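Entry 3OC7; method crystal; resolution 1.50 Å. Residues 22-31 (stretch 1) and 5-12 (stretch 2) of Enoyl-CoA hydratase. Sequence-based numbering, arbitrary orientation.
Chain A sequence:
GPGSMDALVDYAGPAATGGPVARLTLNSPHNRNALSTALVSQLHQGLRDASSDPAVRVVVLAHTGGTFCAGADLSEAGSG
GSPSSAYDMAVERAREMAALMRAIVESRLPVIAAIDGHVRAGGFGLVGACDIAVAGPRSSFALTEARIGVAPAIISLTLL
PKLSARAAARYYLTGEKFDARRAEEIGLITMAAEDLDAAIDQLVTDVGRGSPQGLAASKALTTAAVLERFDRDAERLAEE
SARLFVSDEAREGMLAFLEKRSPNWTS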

# COMPACT_ATOMS: atom_id res chain seq x y z
N ALA A 22 -26.13 -16.01 -4.09
CA ALA A 22 -27.28 -15.18 -3.67
C ALA A 22 -27.07 -13.71 -4.08
O ALA A 22 -25.98 -13.17 -3.88
CB ALA A 22 -27.52 -15.31 -2.15
N ARG A 23 -28.10 -13.08 -4.64
CA ARG A 23 -28.08 -11.65 -5.03
C ARG A 23 -28.93 -10.81 -4.07
O ARG A 23 -30.13 -11.10 -3.91
CB ARG A 23 -28.55 -11.47 -6.48
CG ARG A 23 -28.47 -10.05 -7.06
CD ARG A 23 -28.87 -10.02 -8.54
NE ARG A 23 -27.75 -10.40 -9.40
CZ ARG A 23 -27.08 -9.57 -10.20
NH1 ARG A 23 -27.43 -8.29 -10.29
NH2 ARG A 23 -26.06 -10.02 -10.93
N LEU A 24 -28.31 -9.82 -3.42
CA LEU A 24 -29.00 -8.84 -2.56
C LEU A 24 -29.07 -7.50 -3.29
O LEU A 24 -28.02 -6.88 -3.54
CB LEU A 24 -28.27 -8.67 -1.21
CG LEU A 24 -28.00 -9.91 -0.34
CD1 LEU A 24 -27.21 -9.60 0.92
CD2 LEU A 24 -29.29 -10.67 0.03
N THR A 25 -30.28 -7.05 -3.65
CA THR A 25 -30.43 -5.81 -4.44
C THR A 25 -31.01 -4.66 -3.61
O THR A 25 -32.15 -4.75 -3.12
CB THR A 25 -31.34 -6.02 -5.71
OG1 THR A 25 -30.88 -7.16 -6.46
CG2 THR A 25 -31.39 -4.76 -6.63
N LEU A 26 -30.25 -3.57 -3.48
CA LEU A 26 -30.76 -2.32 -2.87
C LEU A 26 -31.87 -1.73 -3.78
O LEU A 26 -31.62 -1.46 -4.95
CB LEU A 26 -29.63 -1.30 -2.64
CG LEU A 26 -28.37 -1.72 -1.87
CD1 LEU A 26 -27.29 -0.65 -1.93
CD2 LEU A 26 -28.70 -2.06 -0.43
N ASN A 27 -33.07 -1.54 -3.22
CA ASN A 27 -34.28 -1.15 -4.01
C ASN A 27 -35.19 -0.16 -3.25
O ASN A 27 -36.34 -0.48 -2.89
CB ASN A 27 -35.05 -2.42 -4.45
CG ASN A 27 -36.17 -2.13 -5.46
OD1 ASN A 27 -36.08 -1.22 -6.31
ND2 ASN A 27 -37.23 -2.93 -5.40
N SER A 28 -34.64 1.03 -2.99
CA SER A 28 -35.30 2.10 -2.23
C SER A 28 -35.27 3.39 -3.09
O SER A 28 -34.60 4.36 -2.73
CB SER A 28 -34.59 2.27 -0.85
OG SER A 28 -35.19 3.27 -0.03
N PRO A 29 -36.00 3.41 -4.24
CA PRO A 29 -35.90 4.56 -5.17
C PRO A 29 -36.32 5.94 -4.63
O PRO A 29 -35.76 6.96 -5.07
CB PRO A 29 -36.78 4.14 -6.35
CG PRO A 29 -37.71 3.10 -5.81
CD PRO A 29 -36.90 2.37 -4.76
N HIS A 30 -37.26 5.98 -3.68
CA HIS A 30 -37.76 7.24 -3.10
C HIS A 30 -36.68 8.13 -2.46
O HIS A 30 -36.79 9.36 -2.49
CB HIS A 30 -38.95 7.01 -2.13
CG HIS A 30 -38.57 6.43 -0.80
ND1 HIS A 30 -38.12 5.14 -0.64
CD2 HIS A 30 -38.60 6.97 0.45
CE1 HIS A 30 -37.88 4.91 0.64
NE2 HIS A 30 -38.17 6.01 1.32
N ASN A 31 -35.63 7.52 -1.92
CA ASN A 31 -34.52 8.30 -1.35
C ASN A 31 -33.12 7.95 -1.91
O ASN A 31 -32.11 8.11 -1.22
CB ASN A 31 -34.54 8.24 0.20
CG ASN A 31 -34.47 6.83 0.75
OD1 ASN A 31 -34.75 6.59 1.93
ND2 ASN A 31 -34.07 5.88 -0.09
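Stretch 2 (5-12) MDALVDYA

Stretch 2 lies beside stretch 1 as an antiparallel neighbour in a β-sheet. Its residues 9-12 form a strand that runs against strand 22-26 at 163°, with the axes 4.7 Å apart at their closest, and the chain leading into it, 5-8, is loop. The register pairs Arg-23 with Ala-12, Leu-24 with Tyr-11, Thr-25 with Asp-10 and Leu-26 with Val-9, all with extended backbone angles. Two of these pairs are hydrogen-bonded in both directions: Arg-23 N to Ala-12 O is 2.9 Å and Ala-12 N to Arg-23 O 3.1 Å, while Thr-25 N to Asp-10 O and Asp-10 N to Thr-25 O are both 3.0 Å. The ladder continues past the strands, where Asn-27 N donates to Leu-8 O at 2.9 Å. Leu-8 follows a cis peptide bond and has phi/psi of -95/-9, so the chain departs from extended form just before the strand begins.

Side chains alternate between the two faces. Leu-24, Leu-26, Val-9 and Tyr-11 share one, an apolar surface. Leu-24 is m,t, and this rotamer carries its end nearer to stretch 2, bringing CD2 to 3.4 Å from Tyr-11 CD2. Tyr-11 is t at chi1, with chi2 at -82°; its ring extends along the neighbouring strand, so that Tyr-11 CZ comes within 4.1 Å of Ala-22 CB. The small methyl of Ala-22 suits a position beside so broad a ring. Val-9, also t, places CG1 4.5 Å from Leu-24 CB.

The face bearing Arg-23, Thr-25, Asp-10 and Ala-12 is more polar. Thr-25 is m and Asp-10 is t, and in these rotamers both reach water 1, which lies 2.7 Å from Thr-25 OG1 and 2.9 Å from Asp-10 OD2; the same water is hydrogen-bonded to Arg-23 O at 3.0 Å. The other carboxylate oxygen, Asp-10 OD1, accepts from Asp-6 N at 3.0 Å, tying the preceding loop back to the strand. Arg-23 begins t,t and its end leads away from stretch 2; in the register Arg-23 CB lies 4.5 Å from Ala-12 CB, and the small Ala-12 methyl sits beside the base of the long chain.

At the loop end, Asn-27 points toward stretch 2. Its t rotamer presents ND2 to Asp-6 O at 3.1 Å in a nearly linear bond, a task suited to an amide because its NH2 can donate to a backbone carbonyl. The flexible, t,t,m side chain of Met-5 packs alongside, its CG 3.5 Å from Asn-27 ND2 and its CE 4.1 Å from Thr-25 OG1. Leu-8, m,t, sets CD2 3.7 Å from Ser-28 OG and 4.2 Å from His-30 CE1, meeting the imidazole at its edge.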

# COMPACT_ATOMS: atom_id res chain seq x y z
N MET A 5 -39.96 -8.19 -7.54
CA MET A 5 -38.86 -7.71 -6.64
C MET A 5 -39.41 -7.06 -5.36
O MET A 5 -40.34 -6.26 -5.43
CB MET A 5 -37.93 -6.74 -7.39
CG MET A 5 -36.75 -6.20 -6.59
SD MET A 5 -35.37 -5.62 -7.59
CE MET A 5 -34.64 -7.17 -8.12
N ASP A 6 -38.83 -7.41 -4.22
CA ASP A 6 -39.21 -6.82 -2.92
C ASP A 6 -38.52 -5.47 -2.65
O ASP A 6 -37.48 -5.16 -3.24
CB ASP A 6 -38.87 -7.80 -1.78
CG ASP A 6 -39.74 -9.04 -1.78
OD1 ASP A 6 -40.94 -8.94 -2.13
OD2 ASP A 6 -39.23 -10.12 -1.42
N ALA A 7 -39.10 -4.69 -1.73
CA ALA A 7 -38.47 -3.47 -1.19
C ALA A 7 -38.36 -3.63 0.33
O ALA A 7 -39.25 -4.27 0.93
CB ALA A 7 -39.31 -2.25 -1.55
N LEU A 8 -37.33 -3.08 0.99
CA LEU A 8 -36.30 -2.17 0.45
C LEU A 8 -35.01 -2.89 -0.01
O LEU A 8 -34.14 -2.26 -0.62
CB LEU A 8 -35.96 -1.09 1.49
CG LEU A 8 -37.08 -0.20 2.06
CD1 LEU A 8 -36.56 0.66 3.19
CD2 LEU A 8 -37.69 0.70 0.98
N VAL A 9 -34.90 -4.18 0.31
CA VAL A 9 -33.84 -5.08 -0.17
C VAL A 9 -34.50 -6.35 -0.73
O VAL A 9 -35.34 -6.98 -0.05
CB VAL A 9 -32.84 -5.49 0.98
CG1 VAL A 9 -31.72 -6.39 0.45
CG2 VAL A 9 -32.25 -4.26 1.68
N ASP A 10 -34.15 -6.71 -1.97
CA ASP A 10 -34.64 -7.98 -2.57
C ASP A 10 -33.62 -9.12 -2.44
O ASP A 10 -32.42 -8.89 -2.60
CB ASP A 10 -35.03 -7.80 -4.05
CG ASP A 10 -35.52 -9.10 -4.71
OD1 ASP A 10 -36.69 -9.50 -4.48
OD2 ASP A 10 -34.74 -9.74 -5.44
N TYR A 11 -34.09 -10.33 -2.15
CA TYR A 11 -33.26 -11.54 -2.03
C TYR A 11 -33.59 -12.53 -3.14
O TYR A 11 -34.76 -12.89 -3.32
CB TYR A 11 -33.49 -12.23 -0.67
CG TYR A 11 -32.59 -13.45 -0.41
CD1 TYR A 11 -32.91 -14.72 -0.93
CD2 TYR A 11 -31.44 -13.34 0.36
CE1 TYR A 11 -32.09 -15.83 -0.70
CE2 TYR A 11 -30.61 -14.45 0.60
CZ TYR A 11 -30.94 -15.69 0.06
OH TYR A 11 -30.12 -16.77 0.29
N ALA A 12 -32.56 -12.96 -3.87
CA ALA A 12 -32.67 -14.04 -4.88
C ALA A 12 -31.62 -15.13 -4.64
O ALA A 12 -30.41 -14.87 -4.66
CB ALA A 12 -32.56 -13.47 -6.30
O HOH W 1 -31.88 -9.63 -5.83